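Local coordinates for protein Exo-beta-1,3-glucanase (Streptomyces sp. SirexAA-E, PDB 4PEY) that hydrolyses laminarin and laminarioligosaccharides from their non-reducing ends as a secreted exo-beta-1,3-glucanase, yielding glucose and laminaribiose, at residues T52-L57 against L312-P317; I158-I163 against A238-A243; Q262-K267 against A272-A277; R302-A307 against A362-S367; Y480-D483 against T488-G491. The protein carries 1 engineered substitution. All blocks are in the same frame, centred on the assembly; numbering follows the deposited sequence.

Contact 1 (T52-L57 against L312-P317); sequences TDRYAL and LATIIP
The carbonyl oxygen of L312 is gripped by two donors, one from each segment. R54 NE lies 3.0 Å from L312 O, with an N-H...O angle of only 136°, and T314 OG1 gives its hydrogen to the same L312 O over 2.8 Å. The two arrive from opposite faces of the carbonyl plane, which explains how one oxygen accommodates both. T314 OG1 is also an acceptor: R54 NH2 reaches it at 3.0 Å, a straighter bond at 154° that lies in the guanidinium plane. The R54 edge carrying NE and NH2 therefore spans two linked oxygens. A bend at chi2 (-69°) folds the arginine, and this brings its CD within 4.2 Å of L312 CB. The third nitrogen turns back on its own chain, with NH1 bonded to D53 O at 3.0 Å and also to the carbonyl of G51. With all three nitrogens engaged and Y74 adding a cation-pi contact, the guanidinium should be restricted in its rotation, and the buried charge is probably offset largely by neutral oxygens and the Y74 ring. The contact joins the two tandem parallel beta-helices of the GH55 fold. On one side, strand 55-59 runs between strands 24-27 and 75-79, with helix 34-45 packed on Y55; on the other, strand 314-317 lies between strands 291-294 and 337-340.

Contact 2 (I158-I163 against A238-A243); sequences IADSKI and AKRTNA
The backbones that carry D160 and R240 stay well apart: the nearest CA atoms across the two segments, those of D160 and A243, are separated by 10.0 Å, so no main-chain bond can join them. D160 has left-handed backbone angles at the corner between strands 157-159 and 162-168, a bend of the first parallel beta-helix. The other segment turns its own corner at T241 and N242, where N242, also left-handed, and A243 form a G1 beta bulge against strand 210-220. The short D160 carboxylate and the long R240 side chain span this distance. The carboxylate of D160 is carried out with CG anti to the backbone N (chi1 -156°), while R240 extends from its strand and bends at chi3. Their nearest atoms, D160 OD1 and R240 NH2, are 3.8 Å apart, a long salt bridge. The oxygen sits well out of the guanidinium plane and the two flat groups are inclined by 49°, so no N-H points at the carboxylate. A243 CB covers one face of the guanidinium, offset toward its rim. Each charged group has firmer partners elsewhere: D160 OD2 bonds to S247 OG, whereas R240 gives NH1 to the carbonyl of G245 and NH2 to E221 OE2. Nearby, S161 OG bonds to A159 O at 3.0 Å and ties the corner internally. The chemistry thus implies an electrostatic attraction with little directional preference, probably secondary to the hydrogen bonds and the E221 pair that fix the two groups.

Contact 3 (Q262-K267 against A272-A277); sequences QFYVVK and AETINA
Y264, V266, T274 and I275 form a largely apolar strand-on-helix contact in the beta-alpha-beta unit 263-266, 272-280, 284-287, at the start of the second beta-helix. The short axes run nearly antiparallel, at 163°, with a closest approach of 9.9 Å, as follows when the chain reverses direction within the five-residue link 267-271. Y264 and V266, alternate residues of the strand, both point toward the helix. With CG anti to the backbone N (chi1 175°), the Y264 ring extends across the gap and presents its CE2 edge to I275 CG1 at 4.0 Å. Farther out, the methyl T274 CG2 lies 3.4 Å from Y264 OH. I275 serves both strand residues, since its CD1 meets V266 CG1, also at 4.0 Å. In each pair the side chains cross at about a right angle. Replacing Y264 by an alanine would probably leave T274 CG2 and I275 CG1 without their strand-side cover and open a gap at the helix. I275 also packs on L285 and I298, which link the helix to the following strands. With no hydrogen bond between the segments, shape and burial of largely apolar surface hold strand and helix together.

Contact 4 (R302-A307 against A362-S367); sequences RANTVA and AANPTS
N364 meets N304 in an amide-to-amide hydrogen bond between a type II beta turn, R302 to T305, and the loop that leads into strand 367-375 of the second parallel beta-helix. From CB, the N364 side chain heads for the turn, with CG anti to the backbone N (chi1 -172°). CG itself stops 3.8 Å from N304 OD1. The bond is made one atom further on: N364 ND2 donates to N304 OD1 at 2.8 Å, nearly straight at 169° and in the plane of its own amide. The other branch, N364 OD1, accepts from a water at 2.7 Å, and that water also donates to N304 OD1 across 3.3 Å. The oxygen of N304 thus takes two donors, the N364 amide and the water, and the amide planes are only 30° apart. A leucine in place of N364 is likely to leave N304 OD1 without its amide donor, the water without its nearer acceptor and the N304 amide less firmly oriented. N304 holds the third position of the turn with positive phi. The turn's own backbone bond is weak, T305 N to R302 O, but T305 OG1 donates to the same R302 O at 2.7 Å.

Contact 5 (Y480-D483 against T488-G491); sequences YKVD and THEG
Y480 and H489 both hold CG anti to the backbone N (chi1 -169° in each), which sends their side chains from opposite directions to meet in the space between the two strands. Y480 OH and H489 NE2 come within 2.6 Å, a short hydrogen bond in which either atom could be the donor. Each polar atom lies near the plane of the partner's ring, so the bond is made edge to edge. The rings do not stack: their centroids are 5.6 Å apart, their planes are inclined at 62°, and neither covers a face of the other. One face of H489 is taken by V482, whose CG2 stands 3.8 Å from the ring centroid and 12° off the normal, a CH-pi contact. The imidazole is thereby located both along its edge and from above, which should restrict its rotation. The hydroxyl of Y480 has a second partner in T452 OG1, while W445 meets H489 edge-to-face. All three contact residues are buried inside the second beta-helix. There strand 480-482 lies between strands 443-445 and 512-513 on one face of the coil, and strand 489-498 lies between strands 450-458 and 520-529 on another.

How the contacts relate
Contacts 1 and 5, on opposite sides of the chain's centre, are buried, contacts 2 and 3 partly buried, and contact 4 superficial. Contact 1 connects the two beta-helices through a charge bonded to neutral oxygens; contact 5, within the second, combines a hydrogen bond with aromatic and CH-pi packing. Contact 3 has no hydrogen bond or ion pair and is mainly apolar, whereas contact 2 is ionic and contact 4 partly water-mediated. Contacts 1 and 4 use successive strands, 314-317 and 306-309. Strand 284-287 pairs with 263-266 and 306-309, and F263 CE2 of contact 3 packs on V306 CG1 of contact 4 at 4.0 Å. Contacts 2 and 4 also touch, K239 NZ lying 2.8 Å from A363 O.

Contact 1 (T52-L57 against L312-P317)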
# COMPACT_ATOMS: atom_id res chain seq x y z
N THR A 52 -14.63 12.26 -6.21
CA THR A 52 -14.67 11.14 -7.14
C THR A 52 -13.83 11.36 -8.39
O THR A 52 -13.74 10.47 -9.24
CB THR A 52 -16.12 10.82 -7.55
OG1 THR A 52 -16.76 12.01 -8.03
CG2 THR A 52 -16.92 10.26 -6.36
N ASP A 53 -13.19 12.52 -8.51
CA ASP A 53 -12.33 12.75 -9.66
C ASP A 53 -11.05 11.92 -9.54
O ASP A 53 -10.57 11.65 -8.43
CB ASP A 53 -12.02 14.24 -9.83
CG ASP A 53 -13.20 15.03 -10.41
OD1 ASP A 53 -14.14 14.41 -10.96
OD2 ASP A 53 -13.18 16.27 -10.35
N ARG A 54 -10.51 11.50 -10.68
CA ARG A 54 -9.35 10.61 -10.77
C ARG A 54 -8.49 11.00 -11.96
O ARG A 54 -9.02 11.25 -13.04
CB ARG A 54 -9.79 9.15 -10.93
CG ARG A 54 -10.63 8.58 -9.80
CD ARG A 54 -9.80 8.43 -8.54
NE ARG A 54 -10.49 7.68 -7.49
CZ ARG A 54 -11.29 8.23 -6.57
NH1 ARG A 54 -11.55 9.53 -6.59
NH2 ARG A 54 -11.85 7.46 -5.65
N TYR A 55 -7.16 11.00 -11.80
CA TYR A 55 -6.26 11.41 -12.88
C TYR A 55 -5.01 10.57 -12.95
O TYR A 55 -4.38 10.31 -11.92
CB TYR A 55 -5.83 12.87 -12.72
CG TYR A 55 -6.94 13.88 -12.74
CD1 TYR A 55 -7.59 14.25 -11.57
CD2 TYR A 55 -7.33 14.48 -13.93
CE1 TYR A 55 -8.60 15.17 -11.58
CE2 TYR A 55 -8.34 15.41 -13.95
CZ TYR A 55 -8.97 15.76 -12.78
OH TYR A 55 -9.98 16.69 -12.79
N ALA A 56 -4.62 10.19 -14.17
CA ALA A 56 -3.30 9.62 -14.40
C ALA A 56 -2.52 10.54 -15.32
O ALA A 56 -3.01 10.93 -16.38
CB ALA A 56 -3.39 8.22 -15.02
N LEU A 57 -1.31 10.90 -14.89
CA LEU A 57 -0.40 11.73 -15.69
C LEU A 57 0.70 10.81 -16.22
O LEU A 57 1.44 10.20 -15.45
CB LEU A 57 0.21 12.86 -14.85
CG LEU A 57 -0.78 13.65 -13.97
CD1 LEU A 57 -0.03 14.66 -13.10
CD2 LEU A 57 -1.84 14.33 -14.83
N LEU A 312 -5.51 5.80 -9.50
CA LEU A 312 -6.27 5.40 -8.31
C LEU A 312 -7.70 4.99 -8.68
O LEU A 312 -8.67 5.29 -7.96
CB LEU A 312 -6.26 6.52 -7.25
CG LEU A 312 -5.07 6.50 -6.29
CD1 LEU A 312 -5.13 5.27 -5.38
CD2 LEU A 312 -3.71 6.58 -7.01
N ALA A 313 -7.82 4.28 -9.79
CA ALA A 313 -9.07 3.64 -10.20
C ALA A 313 -9.70 2.92 -9.01
O ALA A 313 -9.02 2.20 -8.28
CB ALA A 313 -8.82 2.67 -11.35
N THR A 314 -10.99 3.14 -8.82
CA THR A 314 -11.67 2.73 -7.61
C THR A 314 -12.87 1.85 -7.92
O THR A 314 -13.64 2.15 -8.83
CB THR A 314 -12.13 3.98 -6.82
OG1 THR A 314 -10.97 4.72 -6.41
CG2 THR A 314 -12.95 3.61 -5.58
N ILE A 315 -13.02 0.77 -7.15
CA ILE A 315 -14.15 -0.13 -7.29
C ILE A 315 -15.03 -0.06 -6.05
O ILE A 315 -14.54 -0.23 -4.93
CB ILE A 315 -13.69 -1.58 -7.51
CG1 ILE A 315 -12.82 -1.67 -8.76
CG2 ILE A 315 -14.90 -2.50 -7.62
CD1 ILE A 315 -11.98 -2.92 -8.82
N ILE A 316 -16.32 0.21 -6.24
CA ILE A 316 -17.28 0.20 -5.14
C ILE A 316 -18.26 -0.95 -5.35
O ILE A 316 -19.00 -0.96 -6.33
CB ILE A 316 -18.07 1.52 -5.03
CG1 ILE A 316 -17.13 2.69 -4.70
CG2 ILE A 316 -19.18 1.40 -3.97
CD1 ILE A 316 -17.82 4.05 -4.83
N PRO A 317 -18.26 -1.91 -4.42
CA PRO A 317 -19.24 -3.00 -4.52
C PRO A 317 -20.60 -2.56 -3.97
O PRO A 317 -20.71 -2.14 -2.81
CB PRO A 317 -18.61 -4.11 -3.67
CG PRO A 317 -17.85 -3.35 -2.60
CD PRO A 317 -17.37 -2.06 -3.26

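Contact 2 (I158-I163 against A238-A243)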
# COMPACT_ATOMS: atom_id res chain seq x y z
N ILE A 158 8.79 2.72 -0.46
CA ILE A 158 9.66 2.85 -1.63
C ILE A 158 10.07 1.45 -2.09
O ILE A 158 10.49 0.63 -1.27
CB ILE A 158 10.94 3.68 -1.32
CG1 ILE A 158 10.59 5.15 -1.05
CG2 ILE A 158 11.95 3.58 -2.48
CD1 ILE A 158 11.70 5.92 -0.34
N ALA A 159 9.94 1.18 -3.38
CA ALA A 159 10.41 -0.10 -3.93
C ALA A 159 11.11 0.09 -5.26
O ALA A 159 10.77 0.97 -6.04
CB ALA A 159 9.26 -1.08 -4.11
N ASP A 160 12.10 -0.76 -5.50
CA ASP A 160 12.78 -0.86 -6.79
C ASP A 160 13.29 0.50 -7.27
O ASP A 160 13.23 0.81 -8.46
CB ASP A 160 11.84 -1.48 -7.85
CG ASP A 160 12.61 -2.13 -8.99
OD1 ASP A 160 13.80 -2.41 -8.77
OD2 ASP A 160 12.05 -2.37 -10.08
N SER A 161 13.82 1.29 -6.34
CA SER A 161 14.25 2.65 -6.66
C SER A 161 15.71 2.88 -6.35
O SER A 161 16.31 2.18 -5.53
CB SER A 161 13.40 3.67 -5.90
OG SER A 161 12.05 3.63 -6.34
N LYS A 162 16.30 3.85 -7.04
CA LYS A 162 17.66 4.28 -6.76
C LYS A 162 17.66 5.76 -6.39
O LYS A 162 17.27 6.60 -7.21
CB LYS A 162 18.59 4.05 -7.95
CG LYS A 162 20.04 4.45 -7.66
CD LYS A 162 20.97 4.20 -8.84
CE LYS A 162 22.42 4.16 -8.39
NZ LYS A 162 22.82 5.38 -7.63
N ILE A 163 18.08 6.06 -5.17
CA ILE A 163 18.25 7.45 -4.75
C ILE A 163 19.76 7.66 -4.63
O ILE A 163 20.42 7.02 -3.80
CB ILE A 163 17.53 7.77 -3.41
CG1 ILE A 163 16.00 7.69 -3.59
CG2 ILE A 163 17.89 9.16 -2.91
CD1 ILE A 163 15.43 6.33 -3.43
N ALA A 238 9.47 -10.40 -14.05
CA ALA A 238 9.60 -11.75 -13.50
C ALA A 238 9.92 -11.67 -12.01
O ALA A 238 10.46 -10.67 -11.53
CB ALA A 238 10.69 -12.51 -14.23
N LYS A 239 9.61 -12.73 -11.27
CA LYS A 239 9.85 -12.70 -9.83
C LYS A 239 11.33 -12.88 -9.52
O LYS A 239 12.09 -13.47 -10.30
CB LYS A 239 9.02 -13.76 -9.10
CG LYS A 239 9.63 -15.13 -8.95
CD LYS A 239 8.75 -16.00 -8.04
CE LYS A 239 9.38 -17.36 -7.76
NZ LYS A 239 9.54 -18.15 -9.01
N ARG A 240 11.73 -12.32 -8.38
CA ARG A 240 13.07 -12.47 -7.83
C ARG A 240 12.99 -13.18 -6.48
O ARG A 240 12.10 -12.90 -5.69
CB ARG A 240 13.75 -11.11 -7.66
CG ARG A 240 14.07 -10.39 -8.94
CD ARG A 240 15.01 -9.23 -8.67
NE ARG A 240 14.32 -8.04 -8.17
CZ ARG A 240 14.96 -6.96 -7.72
NH1 ARG A 240 16.29 -6.96 -7.65
NH2 ARG A 240 14.27 -5.91 -7.30
N THR A 241 13.90 -14.10 -6.22
CA THR A 241 14.00 -14.68 -4.89
C THR A 241 15.26 -14.15 -4.22
O THR A 241 16.28 -13.95 -4.89
CB THR A 241 14.01 -16.21 -4.92
OG1 THR A 241 15.15 -16.66 -5.67
CG2 THR A 241 12.76 -16.73 -5.60
N ASN A 242 15.18 -13.89 -2.92
CA ASN A 242 16.28 -13.26 -2.19
C ASN A 242 16.76 -12.01 -2.91
O ASN A 242 17.95 -11.85 -3.20
CB ASN A 242 17.42 -14.26 -1.98
CG ASN A 242 17.00 -15.43 -1.13
OD1 ASN A 242 16.30 -15.27 -0.13
ND2 ASN A 242 17.40 -16.63 -1.54
N ALA A 243 15.80 -11.15 -3.22
CA ALA A 243 16.04 -9.94 -4.00
C ALA A 243 16.87 -8.92 -3.22
O ALA A 243 16.73 -8.79 -2.00
CB ALA A 243 14.71 -9.32 -4.41

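Contact 3 (Q262-K267 against A272-A277)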
# COMPACT_ATOMS: atom_id res chain seq x y z
N GLN A 262 -4.31 -6.78 -25.78
CA GLN A 262 -4.64 -7.97 -24.99
C GLN A 262 -5.28 -7.58 -23.66
O GLN A 262 -5.51 -8.43 -22.80
CB GLN A 262 -3.40 -8.84 -24.78
CG GLN A 262 -2.92 -9.50 -26.07
CD GLN A 262 -1.63 -10.29 -25.89
OE1 GLN A 262 -1.23 -10.62 -24.77
NE2 GLN A 262 -0.97 -10.60 -27.00
N PHE A 263 -5.57 -6.29 -23.51
CA PHE A 263 -6.25 -5.76 -22.32
C PHE A 263 -7.64 -5.25 -22.67
O PHE A 263 -7.81 -4.56 -23.68
CB PHE A 263 -5.45 -4.60 -21.70
CG PHE A 263 -4.28 -5.04 -20.88
CD1 PHE A 263 -3.12 -5.49 -21.49
CD2 PHE A 263 -4.33 -4.97 -19.50
CE1 PHE A 263 -2.03 -5.89 -20.73
CE2 PHE A 263 -3.25 -5.37 -18.73
CZ PHE A 263 -2.10 -5.83 -19.34
N TYR A 264 -8.63 -5.57 -21.83
CA TYR A 264 -9.89 -4.85 -21.86
C TYR A 264 -9.67 -3.53 -21.14
O TYR A 264 -9.30 -3.51 -19.96
CB TYR A 264 -11.02 -5.65 -21.20
CG TYR A 264 -12.33 -4.89 -21.10
CD1 TYR A 264 -12.87 -4.24 -22.20
CD2 TYR A 264 -13.03 -4.84 -19.90
CE1 TYR A 264 -14.07 -3.56 -22.11
CE2 TYR A 264 -14.23 -4.15 -19.80
CZ TYR A 264 -14.75 -3.51 -20.90
OH TYR A 264 -15.94 -2.83 -20.80
N VAL A 265 -9.85 -2.42 -21.85
CA VAL A 265 -9.65 -1.10 -21.29
C VAL A 265 -10.95 -0.66 -20.64
O VAL A 265 -11.90 -0.28 -21.33
CB VAL A 265 -9.19 -0.09 -22.36
CG1 VAL A 265 -9.02 1.30 -21.79
CG2 VAL A 265 -7.87 -0.57 -22.99
N VAL A 266 -11.00 -0.76 -19.32
CA VAL A 266 -12.21 -0.49 -18.56
C VAL A 266 -12.41 1.01 -18.40
O VAL A 266 -11.50 1.72 -17.97
CB VAL A 266 -12.18 -1.16 -17.16
CG1 VAL A 266 -13.55 -1.04 -16.49
CG2 VAL A 266 -11.74 -2.61 -17.26
N LYS A 267 -13.59 1.48 -18.75
CA LYS A 267 -13.94 2.88 -18.64
C LYS A 267 -15.30 3.02 -17.95
O LYS A 267 -16.07 2.06 -17.92
CB LYS A 267 -13.93 3.54 -20.03
CG LYS A 267 -12.52 3.84 -20.52
CD LYS A 267 -12.46 4.42 -21.92
CE LYS A 267 -12.57 3.34 -22.96
NZ LYS A 267 -12.17 3.88 -24.30
N ALA A 272 -19.76 -5.27 -14.23
CA ALA A 272 -19.01 -6.44 -13.81
C ALA A 272 -19.23 -7.60 -14.78
O ALA A 272 -18.32 -8.39 -15.01
CB ALA A 272 -19.38 -6.83 -12.40
N GLU A 273 -20.43 -7.71 -15.34
CA GLU A 273 -20.70 -8.74 -16.34
C GLU A 273 -19.74 -8.63 -17.52
O GLU A 273 -19.18 -9.64 -17.97
CB GLU A 273 -22.15 -8.65 -16.84
CG GLU A 273 -22.56 -9.81 -17.74
CD GLU A 273 -24.01 -9.72 -18.18
OE1 GLU A 273 -24.87 -9.40 -17.34
OE2 GLU A 273 -24.30 -9.98 -19.38
N THR A 274 -19.54 -7.42 -18.03
CA THR A 274 -18.64 -7.24 -19.17
C THR A 274 -17.19 -7.47 -18.77
O THR A 274 -16.43 -8.14 -19.48
CB THR A 274 -18.79 -5.85 -19.80
OG1 THR A 274 -20.13 -5.69 -20.30
CG2 THR A 274 -17.82 -5.67 -20.95
N ILE A 275 -16.80 -6.93 -17.62
CA ILE A 275 -15.45 -7.13 -17.11
C ILE A 275 -15.15 -8.62 -16.95
O ILE A 275 -14.09 -9.11 -17.35
CB ILE A 275 -15.25 -6.39 -15.77
CG1 ILE A 275 -15.26 -4.88 -15.99
CG2 ILE A 275 -13.96 -6.83 -15.08
CD1 ILE A 275 -15.49 -4.07 -14.72
N ASN A 276 -16.12 -9.35 -16.39
CA ASN A 276 -15.93 -10.78 -16.18
C ASN A 276 -15.86 -11.56 -17.49
O ASN A 276 -15.06 -12.49 -17.62
CB ASN A 276 -17.04 -11.34 -15.29
CG ASN A 276 -16.88 -10.90 -13.84
OD1 ASN A 276 -15.82 -10.41 -13.44
ND2 ASN A 276 -17.93 -11.07 -13.05
N ALA A 277 -16.68 -11.16 -18.46
CA ALA A 277 -16.65 -11.77 -19.79
C ALA A 277 -15.29 -11.56 -20.45
O ALA A 277 -14.77 -12.46 -21.12
CB ALA A 277 -17.75 -11.20 -20.67

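Contact 4 (R302-A307 against A362-S367)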
# COMPACT_ATOMS: atom_id res chain seq x y z
N ARG A 302 -8.59 -16.82 -14.25
CA ARG A 302 -7.70 -17.23 -15.33
C ARG A 302 -6.27 -16.97 -14.88
O ARG A 302 -5.96 -15.87 -14.43
CB ARG A 302 -8.00 -16.47 -16.61
CG ARG A 302 -7.28 -17.02 -17.83
CD ARG A 302 -7.44 -16.12 -19.04
NE ARG A 302 -6.43 -15.06 -19.08
CZ ARG A 302 -6.69 -13.76 -19.00
NH1 ARG A 302 -5.69 -12.89 -19.05
NH2 ARG A 302 -7.93 -13.32 -18.90
N ALA A 303 -5.42 -17.98 -14.98
CA ALA A 303 -4.02 -17.83 -14.58
C ALA A 303 -3.33 -16.68 -15.32
O ALA A 303 -3.61 -16.42 -16.49
CB ALA A 303 -3.27 -19.13 -14.82
N ASN A 304 -2.45 -15.98 -14.60
CA ASN A 304 -1.60 -14.93 -15.16
C ASN A 304 -2.32 -13.66 -15.59
O ASN A 304 -1.74 -12.80 -16.25
CB ASN A 304 -0.79 -15.48 -16.34
CG ASN A 304 0.38 -16.30 -15.88
OD1 ASN A 304 1.10 -15.89 -14.97
ND2 ASN A 304 0.56 -17.49 -16.46
N THR A 305 -3.58 -13.51 -15.18
CA THR A 305 -4.32 -12.30 -15.51
C THR A 305 -3.76 -11.10 -14.77
O THR A 305 -3.60 -11.13 -13.55
CB THR A 305 -5.82 -12.43 -15.15
OG1 THR A 305 -6.39 -13.56 -15.81
CG2 THR A 305 -6.58 -11.19 -15.58
N VAL A 306 -3.46 -10.04 -15.53
CA VAL A 306 -3.08 -8.76 -14.96
C VAL A 306 -4.32 -7.87 -14.82
O VAL A 306 -5.08 -7.72 -15.77
CB VAL A 306 -2.03 -8.03 -15.85
CG1 VAL A 306 -1.70 -6.65 -15.29
CG2 VAL A 306 -0.76 -8.87 -15.97
N ALA A 307 -4.51 -7.30 -13.63
CA ALA A 307 -5.57 -6.34 -13.41
C ALA A 307 -4.91 -5.09 -12.87
O ALA A 307 -4.57 -5.01 -11.69
CB ALA A 307 -6.62 -6.87 -12.44
N ALA A 362 3.83 -21.76 -5.80
CA ALA A 362 5.14 -21.23 -5.41
C ALA A 362 5.94 -20.66 -6.58
O ALA A 362 6.59 -19.61 -6.44
CB ALA A 362 5.94 -22.31 -4.72
N ALA A 363 5.92 -21.33 -7.72
CA ALA A 363 6.72 -20.85 -8.85
C ALA A 363 6.17 -19.55 -9.42
O ALA A 363 6.93 -18.70 -9.88
CB ALA A 363 6.80 -21.93 -9.94
N ASN A 364 4.85 -19.40 -9.39
CA ASN A 364 4.18 -18.27 -10.03
C ASN A 364 2.99 -17.82 -9.17
O ASN A 364 1.84 -18.14 -9.46
CB ASN A 364 3.71 -18.66 -11.44
CG ASN A 364 3.18 -17.48 -12.23
OD1 ASN A 364 3.46 -16.33 -11.91
ND2 ASN A 364 2.41 -17.76 -13.27
N PRO A 365 3.29 -17.09 -8.08
CA PRO A 365 2.23 -16.74 -7.13
C PRO A 365 1.29 -15.66 -7.64
O PRO A 365 1.59 -14.96 -8.61
CB PRO A 365 3.00 -16.23 -5.91
CG PRO A 365 4.32 -15.81 -6.44
CD PRO A 365 4.62 -16.74 -7.57
N THR A 366 0.15 -15.54 -6.98
CA THR A 366 -0.71 -14.38 -7.17
C THR A 366 -0.25 -13.27 -6.23
O THR A 366 0.23 -13.55 -5.12
CB THR A 366 -2.19 -14.77 -6.93
OG1 THR A 366 -2.65 -15.48 -8.08
CG2 THR A 366 -3.08 -13.54 -6.71
N SER A 367 -0.34 -12.02 -6.70
CA SER A 367 0.05 -10.89 -5.88
C SER A 367 -1.00 -9.78 -5.85
O SER A 367 -1.74 -9.60 -6.82
CB SER A 367 1.39 -10.30 -6.36
OG SER A 367 1.34 -9.95 -7.74
O HOH W 1 3.96 -14.61 -13.96

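Contact 5 (Y480-D483 against T488-G491)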
# COMPACT_ATOMS: atom_id res chain seq x y z
N TYR A 480 -2.45 -7.41 15.39
CA TYR A 480 -1.86 -8.48 14.60
C TYR A 480 -1.89 -9.75 15.44
O TYR A 480 -1.17 -9.86 16.44
CB TYR A 480 -0.44 -8.11 14.20
CG TYR A 480 0.25 -8.98 13.16
CD1 TYR A 480 0.86 -10.18 13.53
CD2 TYR A 480 0.38 -8.55 11.84
CE1 TYR A 480 1.54 -10.96 12.59
CE2 TYR A 480 1.05 -9.31 10.90
CZ TYR A 480 1.64 -10.51 11.28
OH TYR A 480 2.32 -11.26 10.34
N LYS A 481 -2.75 -10.68 15.05
CA LYS A 481 -2.97 -11.92 15.77
C LYS A 481 -2.56 -13.12 14.93
O LYS A 481 -3.06 -13.30 13.82
CB LYS A 481 -4.44 -12.07 16.17
CG LYS A 481 -4.74 -13.42 16.81
CD LYS A 481 -6.22 -13.66 16.98
CE LYS A 481 -6.49 -15.04 17.60
NZ LYS A 481 -6.05 -15.14 19.02
N VAL A 482 -1.66 -13.93 15.48
CA VAL A 482 -1.35 -15.24 14.92
C VAL A 482 -2.12 -16.27 15.73
O VAL A 482 -1.97 -16.33 16.95
CB VAL A 482 0.17 -15.52 14.97
CG1 VAL A 482 0.49 -16.89 14.38
CG2 VAL A 482 0.93 -14.42 14.24
N ASP A 483 -2.96 -17.06 15.06
CA ASP A 483 -3.77 -18.05 15.76
C ASP A 483 -2.92 -19.01 16.59
O ASP A 483 -1.80 -19.35 16.20
CB ASP A 483 -4.62 -18.85 14.77
CG ASP A 483 -5.79 -18.06 14.22
OD1 ASP A 483 -5.99 -16.90 14.66
OD2 ASP A 483 -6.51 -18.61 13.37
N THR A 488 4.39 -22.09 12.60
CA THR A 488 5.50 -21.32 12.03
C THR A 488 5.01 -19.96 11.53
O THR A 488 4.02 -19.88 10.81
CB THR A 488 6.18 -22.08 10.87
OG1 THR A 488 6.51 -23.41 11.30
CG2 THR A 488 7.44 -21.37 10.42
N HIS A 489 5.72 -18.90 11.91
CA HIS A 489 5.40 -17.54 11.50
C HIS A 489 6.60 -16.66 11.79
O HIS A 489 7.33 -16.92 12.73
CB HIS A 489 4.17 -16.99 12.26
CG HIS A 489 3.64 -15.71 11.68
ND1 HIS A 489 2.71 -15.69 10.67
CD2 HIS A 489 3.93 -14.42 11.96
CE1 HIS A 489 2.44 -14.44 10.34
NE2 HIS A 489 3.16 -13.64 11.12
N GLU A 490 6.81 -15.62 11.00
CA GLU A 490 7.88 -14.69 11.33
C GLU A 490 7.54 -13.28 10.86
O GLU A 490 7.08 -13.08 9.74
CB GLU A 490 9.21 -15.17 10.74
CG GLU A 490 10.43 -14.53 11.38
CD GLU A 490 11.71 -15.31 11.13
OE1 GLU A 490 11.72 -16.21 10.25
OE2 GLU A 490 12.72 -15.00 11.81
N GLY A 491 7.75 -12.31 11.74
CA GLY A 491 7.51 -10.91 11.42
C GLY A 491 8.66 -10.02 11.84
O GLY A 491 9.33 -10.28 12.84